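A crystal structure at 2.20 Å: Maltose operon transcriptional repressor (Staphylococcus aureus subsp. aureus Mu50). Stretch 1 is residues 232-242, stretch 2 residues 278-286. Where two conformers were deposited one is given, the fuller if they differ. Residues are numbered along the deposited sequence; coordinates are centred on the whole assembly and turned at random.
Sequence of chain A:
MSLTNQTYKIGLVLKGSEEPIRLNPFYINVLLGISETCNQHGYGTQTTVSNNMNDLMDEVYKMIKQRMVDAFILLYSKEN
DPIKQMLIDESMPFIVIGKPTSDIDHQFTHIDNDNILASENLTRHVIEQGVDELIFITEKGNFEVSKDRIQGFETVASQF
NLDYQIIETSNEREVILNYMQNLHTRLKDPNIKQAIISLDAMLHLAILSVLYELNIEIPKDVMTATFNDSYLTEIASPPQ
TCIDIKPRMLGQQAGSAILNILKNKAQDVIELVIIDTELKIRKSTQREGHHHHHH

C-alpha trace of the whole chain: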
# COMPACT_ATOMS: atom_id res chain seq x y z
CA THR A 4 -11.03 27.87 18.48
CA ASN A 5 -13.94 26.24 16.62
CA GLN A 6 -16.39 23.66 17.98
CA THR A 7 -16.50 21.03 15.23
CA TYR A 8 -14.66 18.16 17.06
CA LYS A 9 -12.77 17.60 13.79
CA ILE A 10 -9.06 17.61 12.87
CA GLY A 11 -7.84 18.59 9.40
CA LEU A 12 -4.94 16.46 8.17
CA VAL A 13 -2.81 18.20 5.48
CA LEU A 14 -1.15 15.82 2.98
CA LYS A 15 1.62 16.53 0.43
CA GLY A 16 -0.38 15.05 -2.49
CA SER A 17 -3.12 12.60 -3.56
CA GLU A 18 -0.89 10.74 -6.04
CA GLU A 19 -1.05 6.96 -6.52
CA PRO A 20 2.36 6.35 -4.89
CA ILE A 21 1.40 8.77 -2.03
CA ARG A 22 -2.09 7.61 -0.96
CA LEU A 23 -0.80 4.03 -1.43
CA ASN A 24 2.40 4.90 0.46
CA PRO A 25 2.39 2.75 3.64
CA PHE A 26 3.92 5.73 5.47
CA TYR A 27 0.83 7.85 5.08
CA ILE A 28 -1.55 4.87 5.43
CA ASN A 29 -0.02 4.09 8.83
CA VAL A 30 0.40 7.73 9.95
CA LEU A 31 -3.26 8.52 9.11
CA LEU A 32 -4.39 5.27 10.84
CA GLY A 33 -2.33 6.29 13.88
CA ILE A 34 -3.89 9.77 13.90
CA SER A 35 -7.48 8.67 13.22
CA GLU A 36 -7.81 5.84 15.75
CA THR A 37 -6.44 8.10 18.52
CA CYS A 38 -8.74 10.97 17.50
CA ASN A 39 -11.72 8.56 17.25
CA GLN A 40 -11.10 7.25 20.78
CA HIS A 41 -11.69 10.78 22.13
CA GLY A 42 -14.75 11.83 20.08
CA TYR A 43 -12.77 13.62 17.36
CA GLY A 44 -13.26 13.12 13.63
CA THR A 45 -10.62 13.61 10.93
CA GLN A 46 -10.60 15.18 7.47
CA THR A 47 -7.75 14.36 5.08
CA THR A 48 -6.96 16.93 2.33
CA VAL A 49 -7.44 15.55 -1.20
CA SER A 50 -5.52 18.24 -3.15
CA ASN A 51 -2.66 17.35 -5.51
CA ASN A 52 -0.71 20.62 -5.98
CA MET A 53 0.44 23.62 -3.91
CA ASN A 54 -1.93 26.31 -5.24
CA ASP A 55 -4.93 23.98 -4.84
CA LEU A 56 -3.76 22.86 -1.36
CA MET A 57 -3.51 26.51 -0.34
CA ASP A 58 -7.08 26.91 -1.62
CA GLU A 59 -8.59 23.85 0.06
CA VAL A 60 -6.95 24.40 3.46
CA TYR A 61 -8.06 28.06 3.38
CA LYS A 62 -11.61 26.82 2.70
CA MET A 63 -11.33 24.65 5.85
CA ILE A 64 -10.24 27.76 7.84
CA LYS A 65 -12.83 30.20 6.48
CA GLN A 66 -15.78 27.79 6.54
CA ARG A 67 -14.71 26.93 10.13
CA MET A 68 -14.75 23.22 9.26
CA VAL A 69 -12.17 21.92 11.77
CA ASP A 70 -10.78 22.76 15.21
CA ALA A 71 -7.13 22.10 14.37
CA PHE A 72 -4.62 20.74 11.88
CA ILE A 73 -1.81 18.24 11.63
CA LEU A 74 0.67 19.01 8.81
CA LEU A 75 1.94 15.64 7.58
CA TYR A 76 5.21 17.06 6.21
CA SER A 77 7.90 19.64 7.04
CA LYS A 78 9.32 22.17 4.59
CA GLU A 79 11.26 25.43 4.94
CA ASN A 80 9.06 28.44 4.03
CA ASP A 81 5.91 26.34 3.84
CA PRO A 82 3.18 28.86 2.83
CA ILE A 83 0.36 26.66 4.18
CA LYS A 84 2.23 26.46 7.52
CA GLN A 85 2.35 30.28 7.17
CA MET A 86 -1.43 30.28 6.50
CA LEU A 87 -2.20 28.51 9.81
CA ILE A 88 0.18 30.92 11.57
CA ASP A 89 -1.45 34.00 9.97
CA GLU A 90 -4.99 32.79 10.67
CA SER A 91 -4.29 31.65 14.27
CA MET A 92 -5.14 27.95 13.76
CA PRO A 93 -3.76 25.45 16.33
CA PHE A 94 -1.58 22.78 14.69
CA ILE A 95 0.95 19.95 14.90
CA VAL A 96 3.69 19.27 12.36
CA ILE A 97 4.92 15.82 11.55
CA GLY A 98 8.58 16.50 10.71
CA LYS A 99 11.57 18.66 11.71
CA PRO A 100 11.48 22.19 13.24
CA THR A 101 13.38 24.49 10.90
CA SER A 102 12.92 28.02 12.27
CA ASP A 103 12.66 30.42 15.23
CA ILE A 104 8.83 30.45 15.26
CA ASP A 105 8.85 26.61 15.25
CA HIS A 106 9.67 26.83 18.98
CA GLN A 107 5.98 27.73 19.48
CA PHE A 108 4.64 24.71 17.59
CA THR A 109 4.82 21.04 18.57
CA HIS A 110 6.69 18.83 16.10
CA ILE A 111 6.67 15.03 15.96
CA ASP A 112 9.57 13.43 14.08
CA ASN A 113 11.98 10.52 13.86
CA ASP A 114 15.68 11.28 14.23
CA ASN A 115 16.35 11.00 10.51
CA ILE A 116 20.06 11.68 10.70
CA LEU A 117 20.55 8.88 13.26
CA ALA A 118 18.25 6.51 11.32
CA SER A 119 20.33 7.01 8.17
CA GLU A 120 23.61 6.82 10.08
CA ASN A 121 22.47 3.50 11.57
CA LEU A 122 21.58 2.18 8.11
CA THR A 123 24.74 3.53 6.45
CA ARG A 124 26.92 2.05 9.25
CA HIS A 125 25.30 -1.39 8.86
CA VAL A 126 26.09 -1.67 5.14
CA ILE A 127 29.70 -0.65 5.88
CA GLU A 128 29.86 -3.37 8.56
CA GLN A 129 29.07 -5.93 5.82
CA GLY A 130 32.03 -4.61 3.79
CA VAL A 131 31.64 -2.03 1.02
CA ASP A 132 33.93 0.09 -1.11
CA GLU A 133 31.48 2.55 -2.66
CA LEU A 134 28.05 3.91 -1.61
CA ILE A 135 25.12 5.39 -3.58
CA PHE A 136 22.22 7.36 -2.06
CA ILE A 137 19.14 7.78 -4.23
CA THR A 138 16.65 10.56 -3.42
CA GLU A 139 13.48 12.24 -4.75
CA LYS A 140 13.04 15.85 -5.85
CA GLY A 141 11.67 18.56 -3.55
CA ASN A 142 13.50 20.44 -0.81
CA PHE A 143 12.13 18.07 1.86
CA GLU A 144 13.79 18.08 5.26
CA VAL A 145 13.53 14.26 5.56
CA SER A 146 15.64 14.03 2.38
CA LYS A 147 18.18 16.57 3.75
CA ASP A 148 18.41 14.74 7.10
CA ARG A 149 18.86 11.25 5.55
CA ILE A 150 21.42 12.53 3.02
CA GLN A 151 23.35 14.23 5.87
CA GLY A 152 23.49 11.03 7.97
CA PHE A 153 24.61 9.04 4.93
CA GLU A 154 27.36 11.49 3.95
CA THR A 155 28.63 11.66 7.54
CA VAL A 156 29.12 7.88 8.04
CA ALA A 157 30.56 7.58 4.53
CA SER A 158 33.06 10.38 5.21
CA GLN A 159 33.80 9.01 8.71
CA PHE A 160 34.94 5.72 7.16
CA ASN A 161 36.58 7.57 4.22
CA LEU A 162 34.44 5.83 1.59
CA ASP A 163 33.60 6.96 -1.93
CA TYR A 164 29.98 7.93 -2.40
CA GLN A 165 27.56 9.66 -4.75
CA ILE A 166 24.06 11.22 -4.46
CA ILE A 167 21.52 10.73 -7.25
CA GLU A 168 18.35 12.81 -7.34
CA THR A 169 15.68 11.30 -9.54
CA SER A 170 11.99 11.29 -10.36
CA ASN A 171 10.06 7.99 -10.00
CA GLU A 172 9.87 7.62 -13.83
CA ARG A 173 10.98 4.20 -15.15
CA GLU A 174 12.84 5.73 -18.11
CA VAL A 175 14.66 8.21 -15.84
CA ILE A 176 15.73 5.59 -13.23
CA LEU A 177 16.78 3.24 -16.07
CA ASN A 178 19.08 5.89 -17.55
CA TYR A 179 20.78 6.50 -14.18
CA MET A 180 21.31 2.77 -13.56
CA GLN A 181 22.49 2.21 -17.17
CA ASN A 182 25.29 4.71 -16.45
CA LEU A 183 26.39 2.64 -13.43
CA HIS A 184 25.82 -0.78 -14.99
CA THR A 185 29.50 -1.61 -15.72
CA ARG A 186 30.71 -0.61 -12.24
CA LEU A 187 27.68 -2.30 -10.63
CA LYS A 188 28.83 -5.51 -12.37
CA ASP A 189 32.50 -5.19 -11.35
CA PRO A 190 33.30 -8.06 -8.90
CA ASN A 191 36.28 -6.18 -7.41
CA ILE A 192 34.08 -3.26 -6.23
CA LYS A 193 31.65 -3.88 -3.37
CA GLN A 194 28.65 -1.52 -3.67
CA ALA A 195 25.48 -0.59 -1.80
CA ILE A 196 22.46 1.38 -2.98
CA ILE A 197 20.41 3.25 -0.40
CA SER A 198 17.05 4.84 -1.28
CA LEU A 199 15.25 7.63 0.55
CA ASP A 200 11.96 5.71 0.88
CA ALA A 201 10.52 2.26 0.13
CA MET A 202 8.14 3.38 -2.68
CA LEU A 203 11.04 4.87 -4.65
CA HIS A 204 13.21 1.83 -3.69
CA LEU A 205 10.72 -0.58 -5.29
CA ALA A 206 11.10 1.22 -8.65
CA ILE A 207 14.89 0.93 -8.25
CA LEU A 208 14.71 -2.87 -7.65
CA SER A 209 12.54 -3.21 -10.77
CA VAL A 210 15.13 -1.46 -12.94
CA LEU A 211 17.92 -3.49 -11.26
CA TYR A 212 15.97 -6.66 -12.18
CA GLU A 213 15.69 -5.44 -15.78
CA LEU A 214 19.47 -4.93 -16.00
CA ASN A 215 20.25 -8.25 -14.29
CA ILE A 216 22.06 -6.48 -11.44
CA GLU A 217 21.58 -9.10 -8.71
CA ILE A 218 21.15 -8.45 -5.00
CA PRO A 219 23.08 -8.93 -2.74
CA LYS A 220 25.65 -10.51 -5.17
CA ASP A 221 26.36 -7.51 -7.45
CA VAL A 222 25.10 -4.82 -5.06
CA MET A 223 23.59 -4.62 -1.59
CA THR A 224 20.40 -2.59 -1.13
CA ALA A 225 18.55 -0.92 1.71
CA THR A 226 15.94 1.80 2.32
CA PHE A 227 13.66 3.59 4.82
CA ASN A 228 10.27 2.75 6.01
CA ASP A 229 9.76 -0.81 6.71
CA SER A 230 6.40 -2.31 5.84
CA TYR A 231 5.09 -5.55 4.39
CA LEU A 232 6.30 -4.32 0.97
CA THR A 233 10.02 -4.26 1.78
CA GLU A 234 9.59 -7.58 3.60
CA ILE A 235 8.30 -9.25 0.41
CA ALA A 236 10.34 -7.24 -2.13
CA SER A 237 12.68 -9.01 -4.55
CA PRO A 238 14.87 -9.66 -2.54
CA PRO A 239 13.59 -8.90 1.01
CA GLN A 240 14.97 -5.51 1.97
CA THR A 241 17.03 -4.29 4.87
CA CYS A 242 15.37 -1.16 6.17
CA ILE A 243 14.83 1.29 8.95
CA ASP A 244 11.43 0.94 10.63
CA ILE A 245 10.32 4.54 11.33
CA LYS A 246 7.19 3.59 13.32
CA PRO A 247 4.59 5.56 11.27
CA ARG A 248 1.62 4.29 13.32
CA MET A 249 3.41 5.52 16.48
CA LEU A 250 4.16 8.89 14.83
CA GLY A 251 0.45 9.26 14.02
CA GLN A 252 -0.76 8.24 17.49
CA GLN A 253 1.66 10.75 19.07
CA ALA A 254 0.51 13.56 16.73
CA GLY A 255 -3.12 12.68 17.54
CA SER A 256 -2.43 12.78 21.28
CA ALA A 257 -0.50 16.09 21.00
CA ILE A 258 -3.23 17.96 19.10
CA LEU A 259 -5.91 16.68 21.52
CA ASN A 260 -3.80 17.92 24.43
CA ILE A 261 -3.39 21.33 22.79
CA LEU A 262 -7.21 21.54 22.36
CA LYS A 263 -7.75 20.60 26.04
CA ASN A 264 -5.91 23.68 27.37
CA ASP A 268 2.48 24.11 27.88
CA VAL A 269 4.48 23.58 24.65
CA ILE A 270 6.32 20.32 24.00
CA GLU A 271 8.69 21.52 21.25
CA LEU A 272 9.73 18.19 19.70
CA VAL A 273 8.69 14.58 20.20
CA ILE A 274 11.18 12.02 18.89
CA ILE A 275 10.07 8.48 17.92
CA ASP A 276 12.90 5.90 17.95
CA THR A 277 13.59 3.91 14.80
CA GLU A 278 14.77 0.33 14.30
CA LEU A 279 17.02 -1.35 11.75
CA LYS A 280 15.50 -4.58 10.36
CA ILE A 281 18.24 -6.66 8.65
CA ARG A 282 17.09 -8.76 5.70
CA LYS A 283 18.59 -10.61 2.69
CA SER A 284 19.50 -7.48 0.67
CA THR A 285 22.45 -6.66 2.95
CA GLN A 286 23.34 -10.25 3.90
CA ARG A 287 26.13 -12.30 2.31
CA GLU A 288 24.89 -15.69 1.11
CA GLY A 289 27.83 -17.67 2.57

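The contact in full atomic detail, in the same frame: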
# COMPACT_ATOMS: atom_id res chain seq x y z
N LEU A 232 5.81 -4.42 2.35
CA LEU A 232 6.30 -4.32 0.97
C LEU A 232 7.80 -4.49 0.81
O LEU A 232 8.25 -5.03 -0.20
CB LEU A 232 5.85 -3.00 0.34
CG LEU A 232 4.34 -2.85 0.15
CD1 LEU A 232 4.00 -1.46 -0.37
CD2 LEU A 232 3.78 -3.93 -0.79
N THR A 233 8.58 -4.02 1.78
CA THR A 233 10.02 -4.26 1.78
C THR A 233 10.33 -5.68 2.24
O THR A 233 11.29 -6.28 1.77
CB THR A 233 10.77 -3.25 2.66
OG1 THR A 233 10.07 -3.08 3.89
CG2 THR A 233 10.90 -1.91 1.96
N GLU A 234 9.52 -6.20 3.16
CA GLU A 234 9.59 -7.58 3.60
C GLU A 234 9.43 -8.60 2.46
O GLU A 234 10.12 -9.61 2.43
CB GLU A 234 8.51 -7.84 4.66
CG GLU A 234 8.66 -9.19 5.37
CD GLU A 234 7.65 -9.42 6.49
OE1 GLU A 234 7.32 -10.59 6.74
OE2 GLU A 234 7.20 -8.43 7.12
N ILE A 235 8.53 -8.32 1.52
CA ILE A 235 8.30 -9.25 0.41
C ILE A 235 8.73 -8.68 -0.95
O ILE A 235 8.25 -9.12 -2.00
CB ILE A 235 6.85 -9.82 0.38
CG1 ILE A 235 5.81 -8.71 0.17
CG2 ILE A 235 6.55 -10.61 1.68
CD1 ILE A 235 4.47 -9.20 -0.35
N ALA A 236 9.67 -7.73 -0.91
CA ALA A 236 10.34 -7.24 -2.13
C ALA A 236 11.25 -8.33 -2.69
O ALA A 236 11.47 -9.35 -2.04
CB ALA A 236 11.14 -5.98 -1.82
N SER A 237 11.77 -8.10 -3.89
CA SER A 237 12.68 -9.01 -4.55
C SER A 237 14.07 -8.37 -4.62
O SER A 237 14.30 -7.50 -5.46
CB SER A 237 12.18 -9.33 -5.98
OG SER A 237 10.91 -9.98 -5.95
N PRO A 238 15.00 -8.77 -3.71
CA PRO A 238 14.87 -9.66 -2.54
C PRO A 238 14.37 -8.90 -1.30
O PRO A 238 14.32 -7.67 -1.33
CB PRO A 238 16.31 -10.12 -2.30
CG PRO A 238 17.12 -8.91 -2.67
CD PRO A 238 16.38 -8.28 -3.85
N PRO A 239 13.96 -9.62 -0.21
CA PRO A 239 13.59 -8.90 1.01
C PRO A 239 14.60 -7.84 1.42
O PRO A 239 15.81 -8.08 1.37
CB PRO A 239 13.53 -10.02 2.05
CG PRO A 239 12.98 -11.16 1.26
CD PRO A 239 13.76 -11.07 -0.05
N GLN A 240 14.10 -6.67 1.79
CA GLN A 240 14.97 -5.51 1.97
C GLN A 240 15.28 -5.16 3.41
O GLN A 240 14.38 -5.12 4.28
CB GLN A 240 14.41 -4.30 1.24
CG GLN A 240 14.33 -4.50 -0.29
CD GLN A 240 15.69 -4.46 -0.93
OE1 GLN A 240 16.50 -3.60 -0.61
NE2 GLN A 240 15.95 -5.39 -1.84
N THR A 241 16.56 -4.90 3.65
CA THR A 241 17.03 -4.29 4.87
C THR A 241 16.52 -2.86 4.89
O THR A 241 16.62 -2.13 3.89
CB THR A 241 18.55 -4.36 4.94
OG1 THR A 241 18.95 -5.73 5.08
CG2 THR A 241 19.10 -3.56 6.09
N CYS A 242 15.95 -2.48 6.03
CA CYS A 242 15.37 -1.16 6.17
C CYS A 242 15.21 -0.69 7.59
O CYS A 242 15.29 -1.46 8.55
CB CYS A 242 14.04 -1.02 5.41
SG CYS A 242 13.00 -2.45 5.48
N GLU A 278 14.17 1.64 14.13
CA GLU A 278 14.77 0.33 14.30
C GLU A 278 15.20 -0.27 12.96
O GLU A 278 14.39 -0.42 12.04
CB GLU A 278 13.79 -0.61 15.02
CG GLU A 278 14.24 -2.05 15.10
CD GLU A 278 13.19 -2.97 15.75
OE1 GLU A 278 12.03 -2.54 15.93
OE2 GLU A 278 13.54 -4.13 16.06
N LEU A 279 16.48 -0.59 12.86
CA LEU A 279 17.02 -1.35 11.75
C LEU A 279 16.46 -2.78 11.76
O LEU A 279 16.49 -3.45 12.79
CB LEU A 279 18.55 -1.37 11.81
CG LEU A 279 19.31 -2.23 10.77
CD1 LEU A 279 19.17 -1.66 9.39
CD2 LEU A 279 20.76 -2.35 11.15
N LYS A 280 15.93 -3.20 10.61
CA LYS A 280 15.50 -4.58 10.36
C LYS A 280 16.40 -5.14 9.25
O LYS A 280 16.27 -4.73 8.08
CB LYS A 280 14.04 -4.63 9.89
CG LYS A 280 12.99 -4.01 10.81
CD LYS A 280 12.41 -5.04 11.78
CE LYS A 280 11.06 -4.59 12.35
NZ LYS A 280 11.17 -3.33 13.15
N ILE A 281 17.30 -6.06 9.60
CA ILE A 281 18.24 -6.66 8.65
C ILE A 281 17.58 -7.79 7.88
O ILE A 281 16.99 -8.70 8.47
CB ILE A 281 19.51 -7.17 9.35
CG1 ILE A 281 20.15 -6.02 10.15
CG2 ILE A 281 20.49 -7.77 8.34
CD1 ILE A 281 21.23 -6.46 11.15
N ARG A 282 17.66 -7.72 6.55
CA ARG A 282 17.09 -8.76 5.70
C ARG A 282 18.13 -9.22 4.67
O ARG A 282 19.30 -8.86 4.76
CB ARG A 282 15.78 -8.28 5.05
CG ARG A 282 14.66 -7.95 6.04
CD ARG A 282 13.27 -8.10 5.43
NE ARG A 282 12.22 -7.77 6.41
CZ ARG A 282 11.78 -6.54 6.65
NH1 ARG A 282 12.27 -5.50 5.97
NH2 ARG A 282 10.86 -6.33 7.58
N LYS A 283 17.69 -9.99 3.67
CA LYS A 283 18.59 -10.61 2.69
C LYS A 283 19.42 -9.61 1.86
O LYS A 283 20.58 -9.89 1.52
CB LYS A 283 17.78 -11.58 1.79
CG LYS A 283 18.44 -12.02 0.46
CD LYS A 283 19.61 -13.00 0.65
CE LYS A 283 19.15 -14.44 0.77
NZ LYS A 283 20.28 -15.36 1.04
N SER A 284 18.87 -8.42 1.59
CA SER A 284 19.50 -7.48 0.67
C SER A 284 20.81 -6.85 1.17
O SER A 284 21.52 -6.23 0.39
CB SER A 284 18.52 -6.39 0.25
OG SER A 284 18.26 -5.52 1.33
N THR A 285 21.12 -6.99 2.45
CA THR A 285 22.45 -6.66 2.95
C THR A 285 23.18 -7.85 3.58
O THR A 285 24.13 -7.68 4.32
CB THR A 285 22.43 -5.51 3.99
OG1 THR A 285 21.58 -5.86 5.09
CG2 THR A 285 21.98 -4.19 3.36
N GLN A 286 22.74 -9.07 3.28
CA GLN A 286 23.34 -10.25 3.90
C GLN A 286 24.07 -11.13 2.89
O GLN A 286 23.50 -11.51 1.88
CB GLN A 286 22.30 -11.06 4.68
CG GLN A 286 22.00 -10.47 6.06
CD GLN A 286 20.95 -11.25 6.83
OE1 GLN A 286 19.99 -11.77 6.26
NE2 GLN A 286 21.13 -11.32 8.15

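The contact turns on the hydroxyl of Thr241, which takes the place of a backbone acceptor where regular strand pairing has ended. Thr241 OG1 accepts a hydrogen bond from the backbone N of Arg282 (2.8 Å) and forms another with Thr285 OG1 (2.6 Å), in which either hydroxyl could be the donor. The m rotamer of Thr241 serves this bonding while leaving its methyl for packing, with CG2 3.8 Å from CD1 of Leu279.

True β pairing is confined to Cys242 and Lys280, an antiparallel pair joined by Cys242 N to Lys280 O (3.1 Å) and Lys280 N to Cys242 O (2.8 Å). Next to it, the CA of Thr241 makes a CA-H...O contact of 3.3 Å with Lys280 O. Beyond this point most of the hydrogen bonds involve a side chain on one side or both. The small side chain of Ser284 brings its OG within 2.9 Å of Thr241 N, whose hydrogen it accepts almost in line, while Ser284 N gives a weak hydrogen bond to Pro239 O (3.1 Å).

The CA-to-CB bond of Arg282 points toward stretch 1, and the side chain runs past Pro239, its CD lying 3.9 Å from CB of Pro239. The length of the side chain lets Arg282 NH1 donate to Gln240 O (2.7 Å), a backbone oxygen at the edge of the guanidinium; Cys242 SG also lies near that plane, 3.2 Å from the same NH1. The CA of Glu234 covers one face, 3.9 Å from Arg282 NE. The Glu234 carboxylate adds only charge proximity, with OE2 4.2 Å from Arg282 NH2 and well out of the guanidinium plane.

Pro238, preceded by a cis peptide bond, packs its CB 4.0 Å from CG of Lys283, whose aliphatic portion suits this apolar neighbour while its end leads away. Gln240 NE2 braces the turn by donating to Pro238 O (2.8 Å). Together the stretches bury 609 Å², with Arg282 and Thr241 contributing most; Thr241, Ser284 and Thr285 are buried, and their short hydroxyl side chains suit a place where hydrogen-bonding partners are at hand.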